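Local coordinates for CYCLIN domain-containing protein (Chaetomium thermophilum, PDB 6Z3U) that probably serves as the cyclin H-type regulatory subunit of the CDK-activating kinase (CAK) complex, regulating its cyclin-dependent serine/threonine kinase partner, at residues A[132-137]-A[366-371]; A[154-159]-A[166-171]; A[254-259]-A[316-321]; A[240-245]-A[320-325]; A[86-91]-A[338-343]. All blocks are in the same frame, centred on the assembly; numbering follows the deposited sequence.

Interaction 1 (A[132-137]-A[366-371]); sequences PQEMLL and WNLVEL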
# COMPACT_ATOMS: atom_id res chain seq x y z
N PRO A 132 -11.22 -0.68 -23.92
CA PRO A 132 -9.86 -0.29 -23.49
C PRO A 132 -9.59 1.20 -23.58
O PRO A 132 -8.74 1.71 -22.84
CB PRO A 132 -8.95 -1.09 -24.44
CG PRO A 132 -9.79 -1.37 -25.63
CD PRO A 132 -11.19 -1.53 -25.12
N GLN A 133 -10.27 1.91 -24.48
CA GLN A 133 -10.07 3.35 -24.57
C GLN A 133 -10.45 4.04 -23.27
O GLN A 133 -9.84 5.05 -22.90
CB GLN A 133 -10.90 3.92 -25.73
CG GLN A 133 -10.54 5.34 -26.11
CD GLN A 133 -9.32 5.41 -27.02
OE1 GLN A 133 -9.26 4.74 -28.05
NE2 GLN A 133 -8.34 6.21 -26.63
N GLU A 134 -11.46 3.51 -22.57
CA GLU A 134 -11.91 4.08 -21.30
C GLU A 134 -11.13 3.53 -20.12
O GLU A 134 -10.69 4.30 -19.25
CB GLU A 134 -13.41 3.80 -21.11
CG GLU A 134 -14.30 4.40 -22.20
CD GLU A 134 -14.24 5.92 -22.22
OE1 GLU A 134 -13.42 6.47 -22.99
OE2 GLU A 134 -15.00 6.56 -21.46
N MET A 135 -10.94 2.21 -20.06
CA MET A 135 -10.17 1.62 -18.97
C MET A 135 -8.77 2.21 -18.88
O MET A 135 -8.15 2.16 -17.81
CB MET A 135 -10.08 0.10 -19.14
CG MET A 135 -11.42 -0.63 -19.02
SD MET A 135 -12.22 -0.45 -17.42
CE MET A 135 -13.31 0.94 -17.75
N LEU A 136 -8.25 2.75 -19.98
CA LEU A 136 -6.94 3.41 -19.94
C LEU A 136 -6.95 4.56 -18.95
O LEU A 136 -6.05 4.68 -18.11
CB LEU A 136 -6.57 3.89 -21.35
CG LEU A 136 -5.24 4.62 -21.54
CD1 LEU A 136 -4.80 4.51 -22.99
CD2 LEU A 136 -5.32 6.08 -21.12
N LEU A 137 -7.96 5.43 -19.04
CA LEU A 137 -8.06 6.55 -18.11
C LEU A 137 -8.34 6.07 -16.69
O LEU A 137 -7.83 6.65 -15.72
CB LEU A 137 -9.14 7.52 -18.58
CG LEU A 137 -8.72 8.50 -19.67
CD1 LEU A 137 -9.93 9.14 -20.32
CD2 LEU A 137 -7.80 9.55 -19.09
N TRP A 366 -20.31 -2.27 -23.00
CA TRP A 366 -19.36 -1.33 -23.58
C TRP A 366 -19.57 0.07 -23.03
O TRP A 366 -18.61 0.81 -22.78
CB TRP A 366 -19.48 -1.33 -25.10
CG TRP A 366 -18.24 -0.86 -25.80
CD1 TRP A 366 -18.03 0.37 -26.36
CD2 TRP A 366 -17.05 -1.62 -26.03
NE1 TRP A 366 -16.77 0.42 -26.92
CE2 TRP A 366 -16.15 -0.79 -26.73
CE3 TRP A 366 -16.65 -2.92 -25.71
CZ2 TRP A 366 -14.88 -1.22 -27.11
CZ3 TRP A 366 -15.39 -3.35 -26.09
CH2 TRP A 366 -14.52 -2.50 -26.78
N ASN A 367 -20.83 0.47 -22.81
CA ASN A 367 -21.15 1.78 -22.26
C ASN A 367 -21.10 1.67 -20.74
O ASN A 367 -22.03 1.18 -20.10
CB ASN A 367 -22.52 2.25 -22.74
CG ASN A 367 -22.78 3.71 -22.40
OD1 ASN A 367 -22.27 4.22 -21.40
ND2 ASN A 367 -23.57 4.37 -23.22
N LEU A 368 -19.99 2.14 -20.16
CA LEU A 368 -19.80 2.01 -18.72
C LEU A 368 -20.83 2.82 -17.94
O LEU A 368 -21.35 2.37 -16.92
CB LEU A 368 -18.39 2.45 -18.34
CG LEU A 368 -17.28 1.73 -19.11
CD1 LEU A 368 -15.95 2.43 -18.87
CD2 LEU A 368 -17.20 0.27 -18.70
N VAL A 369 -21.13 4.04 -18.41
CA VAL A 369 -22.10 4.88 -17.71
C VAL A 369 -23.46 4.21 -17.67
O VAL A 369 -24.18 4.29 -16.67
CB VAL A 369 -22.17 6.27 -18.37
CG1 VAL A 369 -23.26 7.11 -17.71
CG2 VAL A 369 -20.83 6.96 -18.29
N GLU A 370 -23.85 3.54 -18.76
CA GLU A 370 -25.12 2.82 -18.76
C GLU A 370 -25.04 1.56 -17.91
O GLU A 370 -25.96 1.25 -17.15
CB GLU A 370 -25.54 2.48 -20.19
CG GLU A 370 -26.03 3.68 -21.00
CD GLU A 370 -27.30 4.30 -20.44
OE1 GLU A 370 -27.23 5.44 -19.93
OE2 GLU A 370 -28.37 3.65 -20.51
N LEU A 371 -23.94 0.81 -18.04
CA LEU A 371 -23.75 -0.36 -17.18
C LEU A 371 -23.90 0.01 -15.71
O LEU A 371 -24.54 -0.71 -14.94
CB LEU A 371 -22.37 -0.98 -17.44
CG LEU A 371 -22.21 -2.48 -17.20
CD1 LEU A 371 -20.73 -2.85 -17.16
CD2 LEU A 371 -22.91 -2.94 -15.94
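Leu368 brings its CD1 methyl between two side chains of helix 132-146, and this apolar meeting carries most of the contact. CD1 lies against Glu134 CB at 3.7 Å and also meets the terminal methyl CE of Met135, with CD2 of the same leucine a little farther from CE. The two chains meet at a slant. Met135 reaches across because it folds back at both chi2 (-61°) and chi3, which turns the thioether toward the incoming helix. A separate apolar touch is made at the start of helix 132-146: CH2, at the far rim of the Trp366 indole, meets Pro132 CD at 3.8 Å, obliquely to the ring. Arg361 adds a cation-pi contact to the same indole.

The polar groups act within or beyond the segments. Asn367 N-caps helix 368-380, its OD1 accepting from Glu370 N at 3.2 Å with the donor well above the amide plane. Glu134 touches with its methylene and sends its carboxylate to Arg162 in a salt bridge. Helix 368-380 is thus held on the cyclin-like domain without a hydrogen bond between the two segments, a join that depends on the fit of apolar groups, while the charged end of Glu134 is satisfied by Arg162.

Interaction 2 (A[154-159]-A[166-171]); sequences SDFAKT and EEILAG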
# COMPACT_ATOMS: atom_id res chain seq x y z
N SER A 154 -12.84 15.95 -11.22
CA SER A 154 -13.00 17.06 -12.15
C SER A 154 -11.65 17.56 -12.64
O SER A 154 -11.48 17.84 -13.83
CB SER A 154 -13.78 18.20 -11.49
OG SER A 154 -13.08 18.72 -10.38
N ASP A 155 -10.67 17.67 -11.74
CA ASP A 155 -9.33 18.09 -12.15
C ASP A 155 -8.65 17.03 -13.00
O ASP A 155 -7.95 17.35 -13.97
CB ASP A 155 -8.48 18.42 -10.93
CG ASP A 155 -8.99 19.62 -10.16
OD1 ASP A 155 -9.65 20.49 -10.77
OD2 ASP A 155 -8.73 19.70 -8.94
N PHE A 156 -8.85 15.75 -12.65
CA PHE A 156 -8.28 14.67 -13.45
C PHE A 156 -8.83 14.69 -14.87
O PHE A 156 -8.08 14.51 -15.84
CB PHE A 156 -8.56 13.32 -12.79
CG PHE A 156 -7.93 12.16 -13.49
CD1 PHE A 156 -6.69 11.68 -13.09
CD2 PHE A 156 -8.56 11.54 -14.55
CE1 PHE A 156 -6.10 10.61 -13.73
CE2 PHE A 156 -7.98 10.47 -15.20
CZ PHE A 156 -6.75 10.00 -14.79
N ALA A 157 -10.14 14.92 -15.02
CA ALA A 157 -10.73 14.97 -16.35
C ALA A 157 -10.23 16.18 -17.13
O ALA A 157 -10.08 16.10 -18.36
CB ALA A 157 -12.26 15.00 -16.24
N LYS A 158 -9.98 17.30 -16.45
CA LYS A 158 -9.42 18.47 -17.11
C LYS A 158 -8.12 18.13 -17.83
O LYS A 158 -7.96 18.42 -19.02
CB LYS A 158 -9.16 19.58 -16.09
CG LYS A 158 -9.57 20.97 -16.55
CD LYS A 158 -9.43 22.05 -15.45
CE LYS A 158 -8.04 22.16 -14.79
NZ LYS A 158 -7.50 20.93 -14.13
N THR A 159 -7.18 17.51 -17.11
CA THR A 159 -5.85 17.29 -17.67
C THR A 159 -5.90 16.43 -18.92
O THR A 159 -5.02 16.53 -19.78
CB THR A 159 -4.95 16.65 -16.61
OG1 THR A 159 -5.52 15.40 -16.21
CG2 THR A 159 -4.82 17.55 -15.40
N GLU A 166 -17.94 11.72 -15.08
CA GLU A 166 -18.62 10.49 -14.72
C GLU A 166 -18.25 9.33 -15.63
O GLU A 166 -18.38 8.17 -15.23
CB GLU A 166 -20.14 10.69 -14.73
CG GLU A 166 -20.70 11.19 -16.06
CD GLU A 166 -21.00 12.68 -16.03
OE1 GLU A 166 -22.03 13.09 -16.61
OE2 GLU A 166 -20.22 13.44 -15.42
N GLU A 167 -17.78 9.61 -16.85
CA GLU A 167 -17.38 8.53 -17.75
C GLU A 167 -16.19 7.75 -17.19
O GLU A 167 -16.03 6.57 -17.50
CB GLU A 167 -17.05 9.11 -19.13
CG GLU A 167 -18.27 9.57 -19.90
CD GLU A 167 -17.93 10.34 -21.16
OE1 GLU A 167 -17.07 11.24 -21.10
OE2 GLU A 167 -18.53 10.05 -22.22
N ILE A 168 -15.36 8.40 -16.38
CA ILE A 168 -14.19 7.74 -15.80
C ILE A 168 -14.55 6.99 -14.52
O ILE A 168 -14.06 5.88 -14.28
CB ILE A 168 -13.08 8.78 -15.54
CG1 ILE A 168 -12.68 9.46 -16.86
CG2 ILE A 168 -11.87 8.12 -14.90
CD1 ILE A 168 -11.72 10.62 -16.69
N LEU A 169 -15.41 7.57 -13.68
CA LEU A 169 -15.78 6.92 -12.43
C LEU A 169 -16.52 5.61 -12.66
O LEU A 169 -16.42 4.69 -11.85
CB LEU A 169 -16.64 7.86 -11.58
CG LEU A 169 -16.00 9.18 -11.16
CD1 LEU A 169 -17.01 10.02 -10.39
CD2 LEU A 169 -14.76 8.94 -10.33
N ALA A 170 -17.27 5.51 -13.77
CA ALA A 170 -18.07 4.33 -14.02
C ALA A 170 -17.24 3.05 -14.05
O ALA A 170 -17.78 1.97 -13.81
CB ALA A 170 -18.83 4.48 -15.34
N GLY A 171 -15.95 3.16 -14.35
CA GLY A 171 -15.11 1.99 -14.46
C GLY A 171 -14.22 1.76 -13.25
O GLY A 171 -13.52 0.75 -13.18
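Phe156 and Ile168 bring together two consecutive helices of the all-helical cyclin fold, helix 153-159 and the short helix 166-169, joined by the six-residue connection 160-165 within the first cyclin-like domain. The backbones come nearest at Ala157 and Ile168, whose CA atoms are 8.0 Å apart.

Apolar contact does all the joining. With its CG1 beside the backbone N (chi1 -59°) and an extended chi2, Ile168 pushes CD1 straight at the neighbouring helix. That methyl arrives at the edge of the Phe156 ring, near the ring plane; the ring also stacks with Phe160 and makes an edge-to-face pair with Phe141 of helix 132-146. Ala157 CB, one residue on, adds a looser touch at 4.4 Å from Ile168 CD1. All three side chains are buried.

No hydrogen bond crosses between the segments; within helix 153-159, Thr159 OG1 donates to the carbonyl O of Phe156 at 2.7 Å, tilted from the carbonyl plane. Leu169 packs on Lys131 of the kinase chain, which places helix 166-169 beside the enzyme subunit. At the ring edge the methyl is shared between two carbons, Ile168 CD1 lying 3.9 Å from Phe156 CD2 and 4.0 Å from CE2.

Interaction 3 (A[254-259]-A[316-321]); sequences RLIQDT and DKVLGT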
# COMPACT_ATOMS: atom_id res chain seq x y z
N ARG A 254 28.83 -8.22 -11.86
CA ARG A 254 29.63 -7.94 -10.68
C ARG A 254 28.79 -8.05 -9.41
O ARG A 254 29.19 -8.70 -8.44
CB ARG A 254 30.26 -6.55 -10.78
CG ARG A 254 31.09 -6.13 -9.57
CD ARG A 254 32.11 -7.19 -9.19
NE ARG A 254 33.02 -6.71 -8.14
CZ ARG A 254 34.08 -5.94 -8.36
NH1 ARG A 254 34.84 -5.56 -7.34
NH2 ARG A 254 34.38 -5.54 -9.59
N LEU A 255 27.61 -7.43 -9.41
CA LEU A 255 26.79 -7.40 -8.21
C LEU A 255 26.34 -8.80 -7.82
O LEU A 255 26.34 -9.15 -6.63
CB LEU A 255 25.58 -6.49 -8.45
CG LEU A 255 24.85 -5.89 -7.25
CD1 LEU A 255 25.84 -5.30 -6.26
CD2 LEU A 255 23.87 -4.83 -7.72
N ILE A 256 25.96 -9.63 -8.80
CA ILE A 256 25.51 -10.98 -8.50
C ILE A 256 26.67 -11.83 -8.00
O ILE A 256 26.52 -12.62 -7.06
CB ILE A 256 24.85 -11.62 -9.74
CG1 ILE A 256 23.64 -10.78 -10.17
CG2 ILE A 256 24.43 -13.05 -9.44
CD1 ILE A 256 23.02 -11.23 -11.48
N GLN A 257 27.85 -11.70 -8.62
CA GLN A 257 29.00 -12.49 -8.18
C GLN A 257 29.37 -12.17 -6.74
O GLN A 257 29.68 -13.08 -5.95
CB GLN A 257 30.20 -12.24 -9.10
CG GLN A 257 30.02 -12.66 -10.55
CD GLN A 257 29.75 -14.14 -10.73
OE1 GLN A 257 30.19 -14.98 -9.94
NE2 GLN A 257 29.01 -14.47 -11.79
N ASP A 258 29.35 -10.89 -6.38
CA ASP A 258 29.81 -10.48 -5.05
C ASP A 258 28.94 -11.08 -3.95
O ASP A 258 29.46 -11.64 -2.98
CB ASP A 258 29.81 -8.95 -4.96
CG ASP A 258 31.07 -8.33 -5.54
OD1 ASP A 258 31.90 -9.07 -6.10
OD2 ASP A 258 31.23 -7.09 -5.43
N THR A 259 27.62 -10.96 -4.08
CA THR A 259 26.74 -11.40 -3.00
C THR A 259 26.82 -12.90 -2.78
O THR A 259 26.77 -13.37 -1.64
CB THR A 259 25.29 -10.98 -3.30
OG1 THR A 259 24.84 -11.64 -4.49
CG2 THR A 259 25.20 -9.48 -3.48
N ASP A 316 23.94 -19.82 -10.31
CA ASP A 316 23.76 -20.09 -11.73
C ASP A 316 22.28 -20.03 -12.12
O ASP A 316 21.94 -19.59 -13.22
CB ASP A 316 24.35 -21.46 -12.08
CG ASP A 316 25.87 -21.49 -11.95
OD1 ASP A 316 26.49 -20.41 -12.01
OD2 ASP A 316 26.43 -22.59 -11.79
N LYS A 317 21.39 -20.48 -11.23
CA LYS A 317 19.96 -20.42 -11.53
C LYS A 317 19.44 -18.99 -11.53
O LYS A 317 18.53 -18.66 -12.30
CB LYS A 317 19.17 -21.27 -10.54
CG LYS A 317 17.68 -21.39 -10.88
CD LYS A 317 17.44 -22.14 -12.18
CE LYS A 317 15.95 -22.34 -12.43
NZ LYS A 317 15.28 -21.06 -12.83
N VAL A 318 19.99 -18.13 -10.68
CA VAL A 318 19.60 -16.72 -10.70
C VAL A 318 20.10 -16.06 -11.98
O VAL A 318 19.34 -15.36 -12.67
CB VAL A 318 20.13 -16.00 -9.45
CG1 VAL A 318 20.18 -14.49 -9.67
CG2 VAL A 318 19.26 -16.33 -8.24
N LEU A 319 21.37 -16.28 -12.33
CA LEU A 319 21.91 -15.71 -13.56
C LEU A 319 21.11 -16.16 -14.77
O LEU A 319 20.85 -15.37 -15.69
CB LEU A 319 23.38 -16.10 -13.71
CG LEU A 319 24.37 -15.28 -12.88
CD1 LEU A 319 25.75 -15.91 -12.89
CD2 LEU A 319 24.43 -13.85 -13.38
N GLY A 320 20.71 -17.44 -14.80
CA GLY A 320 19.88 -17.91 -15.89
C GLY A 320 18.52 -17.23 -15.92
O GLY A 320 17.97 -16.97 -16.99
N THR A 321 17.96 -16.94 -14.74
CA THR A 321 16.68 -16.26 -14.68
C THR A 321 16.79 -14.82 -15.18
O THR A 321 15.93 -14.35 -15.93
CB THR A 321 16.13 -16.29 -13.26
OG1 THR A 321 16.02 -17.64 -12.81
CG2 THR A 321 14.76 -15.63 -13.20
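Leu319 and Ile256 meet where two helices of the C-terminal cyclin domain run nearly antiparallel, helix 249-261 against helix 313-330. The short axes make 162° with each other and approach to 11.0 Å, a spacing wide enough for side chains to fill the space between them.

Leu319 carries the contact. From CB, which points neither at nor away from the other helix, a chi1 of -79° lays CG beside the backbone N, turning the branch toward the other helix. CG comes within 4.1 Å of Ile256 CG2. From there the two methyls part. CD2 goes to Ile256, reaching CD1 at 3.5 Å and CG2 slightly farther off, the two aliphatic chains sliding past each other in opposite directions. CD1 heads instead for Gln257, whose chain bends at chi2 so that the two side chains cross at about a right angle, with NE2 toward the leucine methyl. From the preceding residue, Val318 CG1 adds a marginal touch to Ile256 CG2.

Polar bonds run along each helix. Arg254 NE forms a salt bridge with Asp258 OD2 on the side of helix 249-261 turned from this seam, and the arginine also pairs with Asp204. The RING-type protein chain covers the adjoining face: its Leu58 packs on Val318, its Phe55 packs on Thr259, and its Asp64 bridges Lys317. In helix 313-330, Lys317 O accepts from both Thr321 N and Thr321 OG1, from opposite faces of the carbonyl plane. At the partly exposed margin of the contact, Gln257 NE2 rests 3.7 Å from Leu319 CD1, a contact and not a hydrogen bond.

Interaction 4 (A[240-245]-A[320-325]); sequences MLAALS and GTIEAC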
# COMPACT_ATOMS: atom_id res chain seq x y z
N MET A 240 14.92 -5.57 -12.17
CA MET A 240 15.86 -4.47 -11.97
C MET A 240 17.26 -4.85 -12.45
O MET A 240 17.91 -4.08 -13.17
CB MET A 240 15.88 -4.06 -10.50
CG MET A 240 16.91 -3.00 -10.16
SD MET A 240 18.50 -3.72 -9.72
CE MET A 240 19.61 -2.68 -10.66
N LEU A 241 17.74 -6.02 -12.04
CA LEU A 241 19.05 -6.47 -12.50
C LEU A 241 19.09 -6.65 -14.01
O LEU A 241 20.13 -6.41 -14.64
CB LEU A 241 19.43 -7.78 -11.79
CG LEU A 241 19.73 -7.68 -10.30
CD1 LEU A 241 19.73 -9.07 -9.66
CD2 LEU A 241 21.06 -6.99 -10.05
N ALA A 242 17.97 -7.06 -14.61
CA ALA A 242 17.95 -7.25 -16.06
C ALA A 242 18.08 -5.93 -16.80
O ALA A 242 18.85 -5.83 -17.77
CB ALA A 242 16.65 -7.96 -16.46
N ALA A 243 17.37 -4.90 -16.35
CA ALA A 243 17.50 -3.59 -16.98
C ALA A 243 18.91 -3.04 -16.82
O ALA A 243 19.46 -2.42 -17.74
CB ALA A 243 16.48 -2.62 -16.40
N LEU A 244 19.53 -3.27 -15.65
CA LEU A 244 20.91 -2.87 -15.46
C LEU A 244 21.85 -3.71 -16.31
O LEU A 244 22.84 -3.20 -16.85
CB LEU A 244 21.29 -2.97 -13.98
CG LEU A 244 22.75 -2.71 -13.62
CD1 LEU A 244 23.20 -1.32 -14.05
CD2 LEU A 244 22.97 -2.90 -12.12
N SER A 245 21.56 -5.01 -16.44
CA SER A 245 22.39 -5.87 -17.29
C SER A 245 22.37 -5.40 -18.73
O SER A 245 23.38 -5.53 -19.43
CB SER A 245 21.90 -7.32 -17.19
OG SER A 245 22.81 -8.20 -17.83
N GLY A 320 20.71 -17.44 -14.80
CA GLY A 320 19.88 -17.91 -15.89
C GLY A 320 18.52 -17.23 -15.92
O GLY A 320 17.97 -16.97 -16.99
N THR A 321 17.96 -16.94 -14.74
CA THR A 321 16.68 -16.26 -14.68
C THR A 321 16.79 -14.82 -15.18
O THR A 321 15.93 -14.35 -15.93
CB THR A 321 16.13 -16.29 -13.26
OG1 THR A 321 16.02 -17.64 -12.81
CG2 THR A 321 14.76 -15.63 -13.20
N ILE A 322 17.84 -14.10 -14.76
CA ILE A 322 18.03 -12.73 -15.23
C ILE A 322 18.23 -12.71 -16.74
O ILE A 322 17.72 -11.82 -17.43
CB ILE A 322 19.22 -12.07 -14.50
CG1 ILE A 322 19.04 -12.15 -12.98
CG2 ILE A 322 19.37 -10.62 -14.94
CD1 ILE A 322 17.83 -11.44 -12.46
N GLU A 323 18.96 -13.69 -17.27
CA GLU A 323 19.19 -13.74 -18.71
C GLU A 323 17.88 -13.97 -19.46
O GLU A 323 17.66 -13.40 -20.54
CB GLU A 323 20.19 -14.84 -19.05
CG GLU A 323 20.90 -14.67 -20.39
CD GLU A 323 21.71 -13.39 -20.47
OE1 GLU A 323 21.67 -12.73 -21.52
OE2 GLU A 323 22.37 -13.04 -19.47
N ALA A 324 16.99 -14.79 -18.89
CA ALA A 324 15.67 -14.97 -19.49
C ALA A 324 14.89 -13.66 -19.47
O ALA A 324 14.22 -13.31 -20.45
CB ALA A 324 14.90 -16.07 -18.76
N CYS A 325 14.96 -12.93 -18.35
CA CYS A 325 14.31 -11.62 -18.28
C CYS A 325 15.01 -10.62 -19.19
O CYS A 325 14.36 -9.77 -19.81
CB CYS A 325 14.31 -11.12 -16.84
SG CYS A 325 13.51 -9.51 -16.61
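Leu241, which packs on Ile322 across the contact, has its carbonyl O held by Ser245 N at 2.7 Å, an ordinary bond of helix 236-247. Between the two helices there is no hydrogen bond; what joins them is apolar and close. Their short axes approach to 8.7 Å and cross at -68°, and this nearness is possible because an alanine stands at the crossing: the CA atoms of Ala242 and Ile322 are 5.5 Å apart.

Ile322 spreads over that spot with two branches. Its CG2, set anti to the backbone N, lies over the backbone of Ala242, 3.8 Å from its CA. The other branch bends at chi2 (-61°) and carries CD1 toward Leu241, where it meets both CB and CD1 of the leucine. Ala242 CB is then met from the next turn by Cys325, whose SG is swung anti to its own N and comes to 3.5 Å from that methyl. The alanine methyl is thereby bordered by the isoleucine branch and the thiol.

All four touching residues are buried in the C-terminal cyclin domain. Behind helix 236-247, Ala243 rests on helix 207-221 and Met240 on helix 189-200, while the loop residue Phe234 packs on Cys325 of helix 313-330. Leu241 also meets Leu58 of the RING-type protein chain, so the crossing packs against helices 189-200 and 207-221 through helix 236-247 and borders the RING-type chain at Leu241.

Interaction 5 (A[86-91]-A[338-343]); sequences ELLLVT and EHWNNK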
# COMPACT_ATOMS: atom_id res chain seq x y z
N GLU A 86 -6.10 -9.58 -29.49
CA GLU A 86 -6.54 -9.02 -28.22
C GLU A 86 -5.34 -8.50 -27.43
O GLU A 86 -5.36 -7.38 -26.92
CB GLU A 86 -7.31 -10.08 -27.43
CG GLU A 86 -8.52 -9.55 -26.67
CD GLU A 86 -9.33 -10.67 -26.03
OE1 GLU A 86 -10.05 -11.37 -26.77
OE2 GLU A 86 -9.26 -10.83 -24.80
N LEU A 87 -4.29 -9.32 -27.34
CA LEU A 87 -3.08 -8.91 -26.63
C LEU A 87 -2.37 -7.76 -27.33
O LEU A 87 -1.68 -6.97 -26.68
CB LEU A 87 -2.13 -10.11 -26.51
CG LEU A 87 -0.83 -9.92 -25.72
CD1 LEU A 87 -1.11 -9.36 -24.34
CD2 LEU A 87 -0.09 -11.24 -25.63
N LEU A 88 -2.53 -7.65 -28.65
CA LEU A 88 -1.88 -6.57 -29.39
C LEU A 88 -2.47 -5.22 -29.02
O LEU A 88 -1.74 -4.24 -28.87
CB LEU A 88 -1.99 -6.82 -30.90
CG LEU A 88 -0.88 -6.27 -31.79
CD1 LEU A 88 -1.03 -6.78 -33.21
CD2 LEU A 88 -0.87 -4.75 -31.78
N LEU A 89 -3.79 -5.15 -28.87
CA LEU A 89 -4.41 -3.88 -28.50
C LEU A 89 -4.06 -3.50 -27.07
O LEU A 89 -3.89 -2.31 -26.76
CB LEU A 89 -5.93 -3.96 -28.67
CG LEU A 89 -6.47 -3.99 -30.10
CD1 LEU A 89 -7.99 -3.96 -30.09
CD2 LEU A 89 -5.92 -2.83 -30.92
N VAL A 90 -3.94 -4.49 -26.18
CA VAL A 90 -3.52 -4.19 -24.81
C VAL A 90 -2.14 -3.56 -24.81
O VAL A 90 -1.88 -2.59 -24.08
CB VAL A 90 -3.56 -5.47 -23.95
CG1 VAL A 90 -2.92 -5.22 -22.59
CG2 VAL A 90 -4.98 -5.95 -23.79
N THR A 91 -1.22 -4.09 -25.62
CA THR A 91 0.12 -3.52 -25.69
C THR A 91 0.08 -2.11 -26.28
O THR A 91 0.79 -1.22 -25.80
CB THR A 91 1.02 -4.43 -26.53
OG1 THR A 91 0.94 -5.77 -26.03
CG2 THR A 91 2.47 -3.96 -26.46
N GLU A 338 8.49 5.21 -30.16
CA GLU A 338 8.03 5.79 -31.42
C GLU A 338 7.29 4.79 -32.29
O GLU A 338 6.48 5.20 -33.13
CB GLU A 338 9.22 6.37 -32.18
CG GLU A 338 9.99 7.43 -31.39
CD GLU A 338 11.39 7.67 -31.93
OE1 GLU A 338 11.59 7.53 -33.16
OE2 GLU A 338 12.28 8.00 -31.12
N HIS A 339 7.55 3.49 -32.12
CA HIS A 339 6.86 2.48 -32.91
C HIS A 339 5.37 2.44 -32.59
O HIS A 339 4.54 2.34 -33.50
CB HIS A 339 7.48 1.11 -32.67
CG HIS A 339 6.65 -0.03 -33.18
ND1 HIS A 339 6.50 -0.30 -34.53
CD2 HIS A 339 5.92 -0.97 -32.53
CE1 HIS A 339 5.72 -1.35 -34.68
NE2 HIS A 339 5.35 -1.77 -33.48
N TRP A 340 5.02 2.51 -31.31
CA TRP A 340 3.63 2.45 -30.90
C TRP A 340 2.91 3.78 -31.02
O TRP A 340 1.69 3.83 -30.81
CB TRP A 340 3.54 1.94 -29.46
CG TRP A 340 4.10 0.55 -29.30
CD1 TRP A 340 5.35 0.23 -28.87
CD2 TRP A 340 3.43 -0.68 -29.57
NE1 TRP A 340 5.51 -1.14 -28.85
CE2 TRP A 340 4.34 -1.72 -29.28
CE3 TRP A 340 2.15 -1.01 -30.02
CZ2 TRP A 340 4.01 -3.07 -29.43
CZ3 TRP A 340 1.82 -2.35 -30.17
CH2 TRP A 340 2.75 -3.36 -29.87
N ASN A 341 3.62 4.86 -31.34
CA ASN A 341 3.01 6.16 -31.62
C ASN A 341 3.09 6.51 -33.10
O ASN A 341 2.70 7.62 -33.49
CB ASN A 341 3.67 7.25 -30.78
CG ASN A 341 2.90 8.56 -30.81
OD1 ASN A 341 1.68 8.57 -30.93
ND2 ASN A 341 3.62 9.67 -30.69
N ASN A 342 3.59 5.60 -33.93
CA ASN A 342 3.72 5.86 -35.36
C ASN A 342 2.36 5.84 -36.03
O ASN A 342 1.53 4.97 -35.77
CB ASN A 342 4.65 4.82 -35.99
CG ASN A 342 4.93 5.11 -37.46
OD1 ASN A 342 4.07 5.57 -38.20
ND2 ASN A 342 6.16 4.82 -37.88
N LYS A 343 2.13 6.82 -36.91
CA LYS A 343 0.86 6.89 -37.61
C LYS A 343 0.72 5.77 -38.63
O LYS A 343 -0.40 5.31 -38.90
CB LYS A 343 0.72 8.26 -38.29
CG LYS A 343 -0.70 8.82 -38.29
CD LYS A 343 -1.11 9.29 -36.90
CE LYS A 343 -2.53 9.83 -36.89
NZ LYS A 343 -2.97 10.20 -35.52
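Helix 83-103 faces a loop, residues 338-340 of which have helical backbone angles without regular helical bonding, and the two backbones come nearest at Thr91 and Trp340, with CA atoms 8.7 Å apart. Trp340 spans that gap, its indole reaching over to the helix. Thr91 CG2 sits over one face of the six-membered ring, 3.8 Å from its centroid and 30° off the normal, a CH-pi contact displaced toward the rim carbons CZ2 and CH2. On the opposite face lies CD2 of the adjacent His339, so the indole is flanked on both sides. Leu88 comes from a different direction: its CD2 meets the ring at the edge, in plane, 3.9 Å from CZ3.

In this all-helical cyclin the connection between helix 313-330 and helix 343-358 packs on helix 83-103; Phe92 and Ala95 of that helix also touch Trp340, and Leu88 packs on Ile350 of helix 343-358. The polar atoms of the pair are directed away from the apolar meeting. A chi1 of -52° sets Thr91 OG1 beside its own N, whence it bonds Leu87 O at 3.0 Å, and the same rotation presents CG2 to the indole. Thr91 N takes the other face of that carbonyl. The indole NE1 is bonded to Glu332 OE2. Farther along, Asn342 N-caps helix 343-358, its OD1 accepting from Thr344 N.

The contacts fall into two groups on the elongated cyclin. Interactions 1 and 2 have centres 11 Å apart and touch directly: Ala170 CB lies 3.6 Å from Leu368 O, and Leu137 O meets the Phe156 ring at CZ. Interactions 3 and 4 share Gly320 and Thr321 of helix 313-330, their centres 9 Å apart, with Leu241 touching Leu255 and Ile256. These groups lie on opposite sides of the chain's centre, interactions 1 and 3 being about 44 Å apart between centres. Interaction 5 sits between them, about 19 Å from interaction 1 and 24 Å from interaction 4, centre to centre. Kinase contact borders interaction 2, whereas the RING-type subunit borders interactions 3 and 4.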